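Local coordinates for protein acetylornithine aminotransferase (Aquifex aeolicus, PDB 2EH6) that catalyses the pyridoxal-phosphate-dependent transfer of an amino group from N(2)-acetyl-L-ornithine to 2-oxoglutarate in arginine biosynthesis, working as a homodimer, at residues 123-128 against 179-185; 210-214 against 224-228; 195-199 against 230-234; 323-329 against 345-351. All coordinates share one frame. Residues are numbered along the deposited sequence.

Contact 1: residues 123-128 against 179-185. With PLP (pyridoxal-5'-phosphate), chain C.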
# COMPACT_ATOMS: atom_id res chain seq x y z
N PHE A 123 18.91 11.99 -0.91
CA PHE A 123 20.31 11.61 -0.81
C PHE A 123 20.71 10.29 -1.43
O PHE A 123 19.89 9.38 -1.60
CB PHE A 123 20.71 11.63 0.66
CG PHE A 123 20.67 13.00 1.28
CD1 PHE A 123 21.77 13.85 1.19
CD2 PHE A 123 19.52 13.45 1.91
CE1 PHE A 123 21.72 15.13 1.73
CE2 PHE A 123 19.46 14.74 2.45
CZ PHE A 123 20.57 15.58 2.35
N GLU A 124 21.99 10.20 -1.78
CA GLU A 124 22.55 8.99 -2.35
C GLU A 124 22.47 7.90 -1.29
O GLU A 124 22.60 8.18 -0.10
CB GLU A 124 24.01 9.22 -2.75
CG GLU A 124 24.19 9.87 -4.12
CD GLU A 124 25.63 10.22 -4.43
OE1 GLU A 124 26.54 9.51 -3.96
OE2 GLU A 124 25.86 11.21 -5.15
N ASN A 125 22.24 6.66 -1.73
CA ASN A 125 22.13 5.51 -0.84
C ASN A 125 20.84 5.49 -0.04
O ASN A 125 20.68 4.68 0.87
CB ASN A 125 23.30 5.46 0.14
CG ASN A 125 24.62 5.41 -0.55
OD1 ASN A 125 24.86 4.54 -1.38
ND2 ASN A 125 25.51 6.33 -0.20
N SER A 126 19.92 6.39 -0.37
CA SER A 126 18.65 6.45 0.33
C SER A 126 17.68 5.44 -0.28
O SER A 126 17.88 4.97 -1.40
CB SER A 126 18.05 7.85 0.23
OG SER A 126 17.61 8.11 -1.10
N PHE A 127 16.65 5.10 0.48
CA PHE A 127 15.63 4.18 0.01
C PHE A 127 14.31 4.65 0.56
O PHE A 127 14.11 4.64 1.77
CB PHE A 127 15.88 2.75 0.50
CG PHE A 127 14.91 1.77 -0.07
CD1 PHE A 127 15.09 1.27 -1.36
CD2 PHE A 127 13.76 1.42 0.63
CE1 PHE A 127 14.13 0.44 -1.95
CE2 PHE A 127 12.80 0.59 0.06
CZ PHE A 127 12.98 0.11 -1.24
N HIS A 128 13.40 5.06 -0.32
CA HIS A 128 12.11 5.57 0.11
C HIS A 128 10.91 4.80 -0.42
O HIS A 128 9.78 5.08 -0.04
CB HIS A 128 11.99 7.05 -0.28
CG HIS A 128 13.06 7.92 0.32
ND1 HIS A 128 13.20 8.09 1.68
CD2 HIS A 128 14.06 8.63 -0.25
CE1 HIS A 128 14.24 8.87 1.92
NE2 HIS A 128 14.78 9.21 0.76
N GLU A 179 16.69 10.32 5.54
CA GLU A 179 16.53 9.30 6.57
C GLU A 179 17.58 9.68 7.61
O GLU A 179 18.73 9.88 7.26
CB GLU A 179 16.86 7.91 6.02
CG GLU A 179 15.97 7.44 4.89
CD GLU A 179 16.60 6.32 4.09
OE1 GLU A 179 16.61 5.16 4.57
OE2 GLU A 179 17.09 6.61 2.99
N VAL A 180 17.19 9.78 8.88
CA VAL A 180 18.14 10.13 9.94
C VAL A 180 19.28 9.11 9.91
O VAL A 180 20.45 9.45 10.10
CB VAL A 180 17.46 10.14 11.33
CG1 VAL A 180 18.50 10.31 12.42
CG2 VAL A 180 16.46 11.28 11.39
N ILE A 181 18.91 7.85 9.68
CA ILE A 181 19.86 6.75 9.54
C ILE A 181 19.36 5.97 8.32
O ILE A 181 18.22 5.52 8.31
CB ILE A 181 19.87 5.81 10.77
CG1 ILE A 181 20.33 6.56 12.03
CG2 ILE A 181 20.80 4.63 10.52
CD1 ILE A 181 20.29 5.73 13.30
N GLN A 182 20.19 5.84 7.30
CA GLN A 182 19.79 5.11 6.10
C GLN A 182 19.96 3.61 6.34
O GLN A 182 21.07 3.09 6.31
CB GLN A 182 20.64 5.52 4.90
CG GLN A 182 20.65 7.02 4.61
CD GLN A 182 21.47 7.34 3.38
OE1 GLN A 182 22.62 6.92 3.26
NE2 GLN A 182 20.89 8.10 2.45
N GLY A 183 18.85 2.91 6.58
CA GLY A 183 18.91 1.49 6.84
C GLY A 183 19.32 0.62 5.66
O GLY A 183 20.39 0.02 5.66
N GLU A 184 18.47 0.57 4.64
CA GLU A 184 18.73 -0.24 3.46
C GLU A 184 20.07 0.13 2.83
O GLU A 184 20.77 -0.73 2.30
CB GLU A 184 17.59 -0.07 2.45
CG GLU A 184 17.56 -1.06 1.28
CD GLU A 184 18.58 -0.76 0.20
OE1 GLU A 184 18.84 0.44 -0.05
OE2 GLU A 184 19.11 -1.71 -0.41
N GLY A 185 20.43 1.41 2.91
CA GLY A 185 21.68 1.87 2.32
C GLY A 185 22.95 1.50 3.06
O GLY A 185 24.04 1.89 2.64
N1 PLP C . 11.44 4.15 3.19
C2 PLP C . 12.30 3.64 4.09
C2A PLP C . 13.27 4.54 4.82
C3 PLP C . 12.31 2.25 4.35
O3 PLP C . 13.19 1.73 5.26
C4 PLP C . 11.39 1.41 3.65
C4A PLP C . 11.39 -0.04 3.94
C5 PLP C . 10.48 2.02 2.69
C6 PLP C . 10.55 3.40 2.50
C5A PLP C . 9.48 1.18 1.91
O4P PLP C . 8.41 0.79 2.77
P PLP C . 7.36 -0.12 1.94
O1P PLP C . 6.27 -0.51 2.86
O2P PLP C . 6.74 0.68 0.71
O3P PLP C . 8.11 -1.44 1.39
O HOH W 1 25.11 7.48 2.37
O HOH W 2 18.59 3.78 2.96

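Contact 2: residues 210-214 against 224-228. With PLP (pyridoxal-5'-phosphate), chain C.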
# COMPACT_ATOMS: atom_id res chain seq x y z
N ILE A 210 11.45 16.93 5.07
CA ILE A 210 10.65 15.71 5.11
C ILE A 210 11.55 14.57 5.54
O ILE A 210 12.49 14.22 4.83
CB ILE A 210 10.07 15.38 3.72
CG1 ILE A 210 9.27 16.58 3.20
CG2 ILE A 210 9.20 14.12 3.80
CD1 ILE A 210 9.00 16.53 1.71
N ILE A 211 11.28 14.02 6.71
CA ILE A 211 12.09 12.92 7.22
C ILE A 211 11.34 11.61 7.07
O ILE A 211 10.21 11.46 7.53
CB ILE A 211 12.47 13.14 8.70
CG1 ILE A 211 13.19 14.48 8.86
CG2 ILE A 211 13.36 12.00 9.19
CD1 ILE A 211 13.57 14.83 10.29
N ASP A 212 11.99 10.66 6.40
CA ASP A 212 11.41 9.35 6.18
C ASP A 212 11.73 8.49 7.41
O ASP A 212 12.86 8.04 7.57
CB ASP A 212 12.04 8.71 4.94
CG ASP A 212 11.47 7.34 4.63
OD1 ASP A 212 10.94 6.68 5.55
OD2 ASP A 212 11.55 6.91 3.46
N GLU A 213 10.75 8.28 8.28
CA GLU A 213 10.97 7.46 9.47
C GLU A 213 10.32 6.08 9.37
O GLU A 213 10.03 5.44 10.38
CB GLU A 213 10.48 8.19 10.72
CG GLU A 213 11.32 9.43 11.03
CD GLU A 213 11.95 9.39 12.40
OE1 GLU A 213 12.22 8.27 12.91
OE2 GLU A 213 12.20 10.47 12.96
N VAL A 214 10.11 5.62 8.15
CA VAL A 214 9.50 4.30 7.92
C VAL A 214 10.29 3.22 8.63
O VAL A 214 9.72 2.32 9.24
CB VAL A 214 9.42 3.98 6.41
CG1 VAL A 214 9.11 2.50 6.20
CG2 VAL A 214 8.32 4.83 5.78
N PHE A 224 11.01 7.57 20.34
CA PHE A 224 9.82 7.29 19.56
C PHE A 224 10.09 7.59 18.08
O PHE A 224 9.85 6.75 17.21
CB PHE A 224 8.63 8.09 20.06
CG PHE A 224 7.31 7.52 19.63
CD1 PHE A 224 6.78 6.42 20.29
CD2 PHE A 224 6.64 8.05 18.53
CE1 PHE A 224 5.59 5.84 19.85
CE2 PHE A 224 5.45 7.47 18.09
CZ PHE A 224 4.92 6.37 18.75
N TYR A 225 10.57 8.80 17.81
CA TYR A 225 10.93 9.21 16.45
C TYR A 225 12.43 9.46 16.49
O TYR A 225 12.92 10.13 17.39
CB TYR A 225 10.21 10.49 16.04
CG TYR A 225 8.70 10.38 16.01
CD1 TYR A 225 8.07 9.37 15.28
CD2 TYR A 225 7.91 11.30 16.70
CE1 TYR A 225 6.69 9.29 15.24
CE2 TYR A 225 6.53 11.22 16.66
CZ TYR A 225 5.92 10.21 15.93
OH TYR A 225 4.56 10.15 15.88
N ALA A 226 13.16 8.92 15.52
CA ALA A 226 14.61 9.09 15.48
C ALA A 226 15.06 10.55 15.39
O ALA A 226 16.13 10.90 15.88
CB ALA A 226 15.19 8.30 14.32
N TYR A 227 14.25 11.40 14.77
CA TYR A 227 14.64 12.81 14.63
C TYR A 227 14.78 13.50 15.98
O TYR A 227 15.44 14.53 16.09
CB TYR A 227 13.63 13.57 13.76
CG TYR A 227 12.32 13.96 14.43
CD1 TYR A 227 12.28 14.99 15.38
CD2 TYR A 227 11.13 13.32 14.11
CE1 TYR A 227 11.08 15.36 15.99
CE2 TYR A 227 9.93 13.68 14.70
CZ TYR A 227 9.91 14.70 15.65
OH TYR A 227 8.71 15.04 16.25
N GLN A 228 14.19 12.92 17.02
CA GLN A 228 14.25 13.50 18.35
C GLN A 228 15.65 13.44 18.96
O GLN A 228 15.96 14.17 19.89
CB GLN A 228 13.24 12.79 19.27
CG GLN A 228 11.82 12.82 18.74
CD GLN A 228 10.86 12.02 19.59
OE1 GLN A 228 11.13 10.87 19.94
NE2 GLN A 228 9.71 12.60 19.92
N1 PLP C . 11.44 4.15 3.19
C2 PLP C . 12.30 3.64 4.09
C2A PLP C . 13.27 4.54 4.82
C3 PLP C . 12.31 2.25 4.35
O3 PLP C . 13.19 1.73 5.26
C4 PLP C . 11.39 1.41 3.65
C4A PLP C . 11.39 -0.04 3.94
C5 PLP C . 10.48 2.02 2.69
C6 PLP C . 10.55 3.40 2.50
C5A PLP C . 9.48 1.18 1.91
O4P PLP C . 8.41 0.79 2.77
P PLP C . 7.36 -0.12 1.94
O1P PLP C . 6.27 -0.51 2.86
O2P PLP C . 6.74 0.68 0.71
O3P PLP C . 8.11 -1.44 1.39

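Contact 3: residues 195-199 against 230-234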
# COMPACT_ATOMS: atom_id res chain seq x y z
N LEU A 195 22.83 17.36 10.27
CA LEU A 195 21.40 17.54 10.46
C LEU A 195 21.08 18.94 10.97
O LEU A 195 20.03 19.51 10.64
CB LEU A 195 20.86 16.49 11.44
CG LEU A 195 20.92 15.04 10.95
CD1 LEU A 195 20.37 14.11 12.01
CD2 LEU A 195 20.13 14.90 9.65
N SER A 196 21.98 19.49 11.78
CA SER A 196 21.80 20.84 12.32
C SER A 196 21.80 21.84 11.17
O SER A 196 20.89 22.66 11.05
CB SER A 196 22.94 21.17 13.28
OG SER A 196 22.91 22.54 13.65
N LYS A 197 22.82 21.76 10.33
CA LYS A 197 22.94 22.66 9.19
C LYS A 197 21.79 22.47 8.21
O LYS A 197 21.28 23.44 7.65
CB LYS A 197 24.27 22.44 8.48
CG LYS A 197 25.49 22.81 9.30
CD LYS A 197 26.77 22.51 8.53
CE LYS A 197 28.01 22.84 9.35
NZ LYS A 197 29.25 22.45 8.62
N LEU A 198 21.39 21.22 8.01
CA LEU A 198 20.30 20.92 7.09
C LEU A 198 19.03 21.58 7.61
O LEU A 198 18.25 22.14 6.84
CB LEU A 198 20.10 19.41 6.96
CG LEU A 198 19.19 18.92 5.82
CD1 LEU A 198 19.76 19.38 4.48
CD2 LEU A 198 19.09 17.40 5.85
N GLN A 199 18.82 21.51 8.92
CA GLN A 199 17.65 22.11 9.52
C GLN A 199 17.73 23.62 9.28
O GLN A 199 16.73 24.27 8.96
CB GLN A 199 17.62 21.82 11.03
CG GLN A 199 16.45 22.46 11.77
CD GLN A 199 15.12 21.84 11.39
OE1 GLN A 199 14.79 20.73 11.82
NE2 GLN A 199 14.34 22.55 10.59
N PHE A 230 18.16 14.50 17.63
CA PHE A 230 18.82 15.73 17.23
C PHE A 230 17.93 16.96 17.38
O PHE A 230 18.22 18.02 16.82
CB PHE A 230 19.28 15.60 15.78
CG PHE A 230 20.08 14.36 15.51
CD1 PHE A 230 21.45 14.33 15.75
CD2 PHE A 230 19.45 13.21 15.04
CE1 PHE A 230 22.19 13.17 15.52
CE2 PHE A 230 20.18 12.04 14.82
CZ PHE A 230 21.55 12.02 15.06
N ASN A 231 16.84 16.81 18.13
CA ASN A 231 15.91 17.91 18.34
C ASN A 231 15.53 18.60 17.04
O ASN A 231 15.44 19.83 16.97
CB ASN A 231 16.51 18.94 19.31
CG ASN A 231 16.72 18.37 20.70
OD1 ASN A 231 15.77 17.91 21.35
ND2 ASN A 231 17.96 18.39 21.18
N LEU A 232 15.30 17.81 16.00
CA LEU A 232 14.92 18.36 14.70
C LEU A 232 13.46 18.77 14.72
O LEU A 232 12.70 18.37 15.60
CB LEU A 232 15.15 17.32 13.60
CG LEU A 232 16.61 16.93 13.37
CD1 LEU A 232 16.69 15.70 12.49
CD2 LEU A 232 17.34 18.10 12.74
N LYS A 233 13.06 19.58 13.74
CA LYS A 233 11.68 20.05 13.65
C LYS A 233 11.16 19.87 12.23
O LYS A 233 10.91 20.84 11.51
CB LYS A 233 11.60 21.52 14.06
CG LYS A 233 12.02 21.78 15.50
CD LYS A 233 12.03 23.26 15.82
CE LYS A 233 12.36 23.51 17.28
NZ LYS A 233 13.66 22.87 17.65
N PRO A 234 10.97 18.61 11.81
CA PRO A 234 10.48 18.30 10.46
C PRO A 234 9.07 18.81 10.18
O PRO A 234 8.22 18.87 11.07
CB PRO A 234 10.57 16.78 10.40
CG PRO A 234 10.34 16.37 11.84
CD PRO A 234 11.19 17.37 12.59

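Contact 4: residues 323-329 against 345-351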
# COMPACT_ATOMS: atom_id res chain seq x y z
N LEU A 323 26.99 -3.87 11.09
CA LEU A 323 28.40 -4.24 11.23
C LEU A 323 28.95 -4.28 9.81
O LEU A 323 28.62 -5.17 9.03
CB LEU A 323 28.53 -5.61 11.90
CG LEU A 323 29.95 -6.18 12.09
CD1 LEU A 323 30.79 -5.22 12.92
CD2 LEU A 323 29.86 -7.53 12.77
N GLU A 324 29.78 -3.29 9.49
CA GLU A 324 30.38 -3.21 8.16
C GLU A 324 31.59 -4.13 8.10
O GLU A 324 32.61 -3.87 8.74
CB GLU A 324 30.78 -1.77 7.86
CG GLU A 324 31.27 -1.55 6.44
CD GLU A 324 31.61 -0.10 6.17
OE1 GLU A 324 30.75 0.77 6.44
OE2 GLU A 324 32.73 0.17 5.69
N LEU A 325 31.49 -5.19 7.31
CA LEU A 325 32.57 -6.14 7.17
C LEU A 325 33.55 -5.75 6.07
O LEU A 325 33.29 -4.83 5.29
CB LEU A 325 32.01 -7.54 6.88
CG LEU A 325 30.98 -8.06 7.89
CD1 LEU A 325 30.48 -9.42 7.44
CD2 LEU A 325 31.61 -8.14 9.27
N GLU A 326 34.66 -6.46 6.01
CA GLU A 326 35.69 -6.20 5.02
C GLU A 326 35.26 -6.72 3.66
O GLU A 326 35.61 -6.16 2.62
CB GLU A 326 36.99 -6.89 5.45
CG GLU A 326 38.19 -6.57 4.58
CD GLU A 326 39.47 -7.19 5.11
OE1 GLU A 326 39.86 -6.87 6.26
OE2 GLU A 326 40.09 -8.01 4.39
N ARG A 327 34.48 -7.80 3.66
CA ARG A 327 34.00 -8.39 2.41
C ARG A 327 32.49 -8.58 2.43
O ARG A 327 31.82 -8.26 3.41
CB ARG A 327 34.69 -9.73 2.17
CG ARG A 327 34.24 -10.86 3.09
CD ARG A 327 35.12 -12.09 2.93
NE ARG A 327 34.49 -13.29 3.47
CZ ARG A 327 33.45 -13.91 2.92
NH1 ARG A 327 32.92 -13.43 1.80
NH2 ARG A 327 32.94 -14.99 3.48
N GLU A 328 31.95 -9.11 1.33
CA GLU A 328 30.52 -9.35 1.20
C GLU A 328 29.96 -10.15 2.37
O GLU A 328 30.57 -11.12 2.82
CB GLU A 328 30.24 -10.06 -0.12
CG GLU A 328 30.49 -9.20 -1.34
CD GLU A 328 30.51 -9.99 -2.63
OE1 GLU A 328 29.59 -10.81 -2.85
OE2 GLU A 328 31.45 -9.79 -3.44
N CYS A 329 28.79 -9.75 2.86
CA CYS A 329 28.16 -10.44 3.98
C CYS A 329 27.15 -11.50 3.56
O CYS A 329 26.44 -12.07 4.38
CB CYS A 329 27.49 -9.44 4.94
SG CYS A 329 26.52 -8.04 4.27
N CYS A 345 21.89 -8.88 5.31
CA CYS A 345 23.05 -8.31 4.64
C CYS A 345 22.56 -7.26 3.66
O CYS A 345 21.74 -7.55 2.79
CB CYS A 345 23.82 -9.40 3.90
SG CYS A 345 25.24 -8.82 2.91
N THR A 346 23.08 -6.04 3.80
CA THR A 346 22.68 -4.96 2.91
C THR A 346 23.90 -4.15 2.49
O THR A 346 24.97 -4.26 3.09
CB THR A 346 21.63 -4.06 3.62
OG1 THR A 346 20.97 -3.25 2.64
CG2 THR A 346 22.30 -3.17 4.66
N ALA A 347 23.74 -3.34 1.45
CA ALA A 347 24.83 -2.52 0.94
C ALA A 347 26.04 -3.41 0.66
O ALA A 347 27.19 -2.98 0.79
CB ALA A 347 25.19 -1.43 1.95
N GLY A 348 25.76 -4.66 0.31
CA GLY A 348 26.81 -5.61 -0.01
C GLY A 348 27.67 -6.12 1.13
O GLY A 348 27.91 -7.32 1.22
N LYS A 349 28.15 -5.23 1.99
CA LYS A 349 29.04 -5.64 3.07
C LYS A 349 28.57 -5.29 4.48
O LYS A 349 29.30 -5.52 5.44
CB LYS A 349 30.42 -5.03 2.85
CG LYS A 349 31.05 -5.37 1.51
CD LYS A 349 32.36 -4.62 1.31
CE LYS A 349 32.93 -4.87 -0.08
NZ LYS A 349 34.10 -3.98 -0.35
N VAL A 350 27.37 -4.76 4.62
CA VAL A 350 26.87 -4.39 5.93
C VAL A 350 25.83 -5.34 6.49
O VAL A 350 24.75 -5.50 5.92
CB VAL A 350 26.25 -2.96 5.92
CG1 VAL A 350 25.77 -2.59 7.32
CG2 VAL A 350 27.29 -1.95 5.44
N LEU A 351 26.17 -5.99 7.60
CA LEU A 351 25.22 -6.87 8.26
C LEU A 351 24.33 -5.93 9.04
O LEU A 351 24.82 -5.10 9.81
CB LEU A 351 25.93 -7.83 9.21
CG LEU A 351 26.59 -9.06 8.58
CD1 LEU A 351 27.33 -9.84 9.64
CD2 LEU A 351 25.53 -9.93 7.91

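Contact 1: residues 123-128 against 179-185
Residues 123-128 leave strand 119-123 through a type II beta turn, Phe123 to Ser126. At its start the CB of Phe123 lies 4.0 Å from NE2 of Gln182. The same NE2 donates to the backbone O of Glu124 (3.1 Å), so Gln182 ties the turn to residues 179-185. Asn125 sits at the turn position with positive phi. Its ND2 and the OE1 of Gln182 share a water, and OE1 also accepts from Asn188. The O of Asn125 meets the CA of Gly185 in a CA-H...O contact of 3.3 Å; a CB on Gly185 would clash here. A second water links this O to Gly185 N and Glu179 OE1. Ser126 N closes the turn on Phe123 O (3.2 Å), and Ser126 OG donates to the same O (2.7 Å). Next, Phe127 N donates to Glu179 OE2 (3.0 Å), which fixes the backbone beside the cofactor: Phe127 O is 3.1 Å from N1 of PLP. The CB of Phe127 packs 3.8 Å from OE1 of Glu184, which is hydrogen-bonded to Gln140. The CE1 of His128 packs on CG of Glu179 (3.7 Å), while its ND1 bonds to Asp212. Phe127, His128 and Glu179 belong to the PLP pocket. The two segments follow neighbouring parallel strands, 119-123 and 173-178, of the large mixed sheet. Phe123 and His128 rest on strand 173-178, and Glu179 reaches Asp212 on strand 208-212.

Contact 2: residues 210-214 against 224-228
Glu213 lays its carboxylate across the start of the 3-10 segment 226-228, against the backbone of Ala226 and the ring edge of Tyr227. Two hydrogen bonds result: Ala226 N donates to Glu213 OE1 (2.8 Å) and Tyr227 N to Glu213 OE2 (2.9 Å). OE1 also bonds to Thr216. OE2 lies near the plane of the Tyr227 ring, 3.3 Å from its CD2. Two residues back, Ile211 adds an apolar touch, CD1 to Tyr227 CB at 3.7 Å. The carboxylate of Asp212, between them, meets the cofactor instead. Its OD2, hydrogen-bonded to His128, is 2.8 Å from N1 of PLP, and its OD1 accepts from Val214 N (2.9 Å) in an Asx turn. CG1 of Val214 lies 3.6 Å from C4 of PLP. An aspartate at the pyridine nitrogen is a hallmark of aminotransferases of this fold, where it stabilises the protonated ring. Alternating side chains therefore split the work: Asp212 serves the cofactor, while the buried charge of Glu213 is met by backbone NH groups and a hydroxyl.

Contact 3: residues 195-199 against 230-234
One hydrogen bond joins the two segments. Lys233 N donates to OE1 of Gln199 at 2.8 Å and is nearly straight, with an angle of 169°. The helix side chain thereby fixes the backbone of the loop just before Pro234. Two contacts are apolar. Leu195 places CD1 over one face of the Phe230 ring, 3.4 Å from its centroid and 17° off the normal, a clear CH-pi contact. The same CD1 lies 4.0 Å from CD1 of Leu232. The other methyl of Leu232, CD2, makes van der Waals contact with oxygens, 3.7 Å from the backbone O of Leu195 and 3.8 Å from OE1 of Gln199. Leu232 thus fits between Leu195 and Gln199, one helical turn apart. Lys233 has its side chain exposed at the margin. The contact lays one turn of helix 192-205 on the loop that leads to strand 236-239. Beneath it lies the large mixed sheet: Leu195 and Leu198 touch strand 173-178, and Gln199 and Leu232 touch strand 208-212.

Contact 4: residues 323-329 against 345-351
Cys329, Lys349 and Leu351 bury the most surface here. Cys329 forms a disulfide with Cys345, SG to SG 2.0 Å, with chi3 at 84°. Its SG also lies 3.4 Å from the N of Val350, and its CB is 3.6 Å from CD2 of Leu351. Its backbone N donates to Gly348 O (3.1 Å). Lys349 runs its aliphatic chain along the loop after strand 320-324, with CG 3.5 Å from Arg327 O and CD 3.8 Å from Glu326 O. Its own O accepts from Leu325 N (2.9 Å). Leu351 pairs with Leu323 through two backbone hydrogen bonds, Leu323 N to Leu351 O (2.8 Å) and Leu351 N to Leu323 O (3.0 Å). Its CD1 meets CD1 of Leu325 at 3.9 Å. Glu324 and Val350 form the next, non-hydrogen-bonded pair. Strands 341-346 and 350-353 are joined by a tight turn, with Thr346 and Val350 bonded both ways. The arrangement is a beta hairpin whose second strand pairs antiparallel with strand 320-324; the disulfide ties the first hairpin strand to the loop after strand 320-324.

How the contacts relate
Contact 1 comes first along the chain. It closes the excursion between strands 119-123 and 173-178 at the PLP pocket. Contact 3 opens next, on helix 192-205, and closes before strand 236-239. Contact 2 is nested inside the stretch it closes, residues 199 to 230, and itself closes nine residues of the loop after strand 208-212; Ile211 packs on Leu232 and Pro234. Contacts 1 and 2 meet at the cofactor through His128 and Asp212. Contacts 1 and 3 meet where Val180 packs on Phe230 and Leu195. Contact 4 follows in series, in the other large sheet, closing the excursion through helix 330-338 and strand 341-346. No contacts cross. Thr346 probably bonds to Glu184 O, tying that sheet to contact 1.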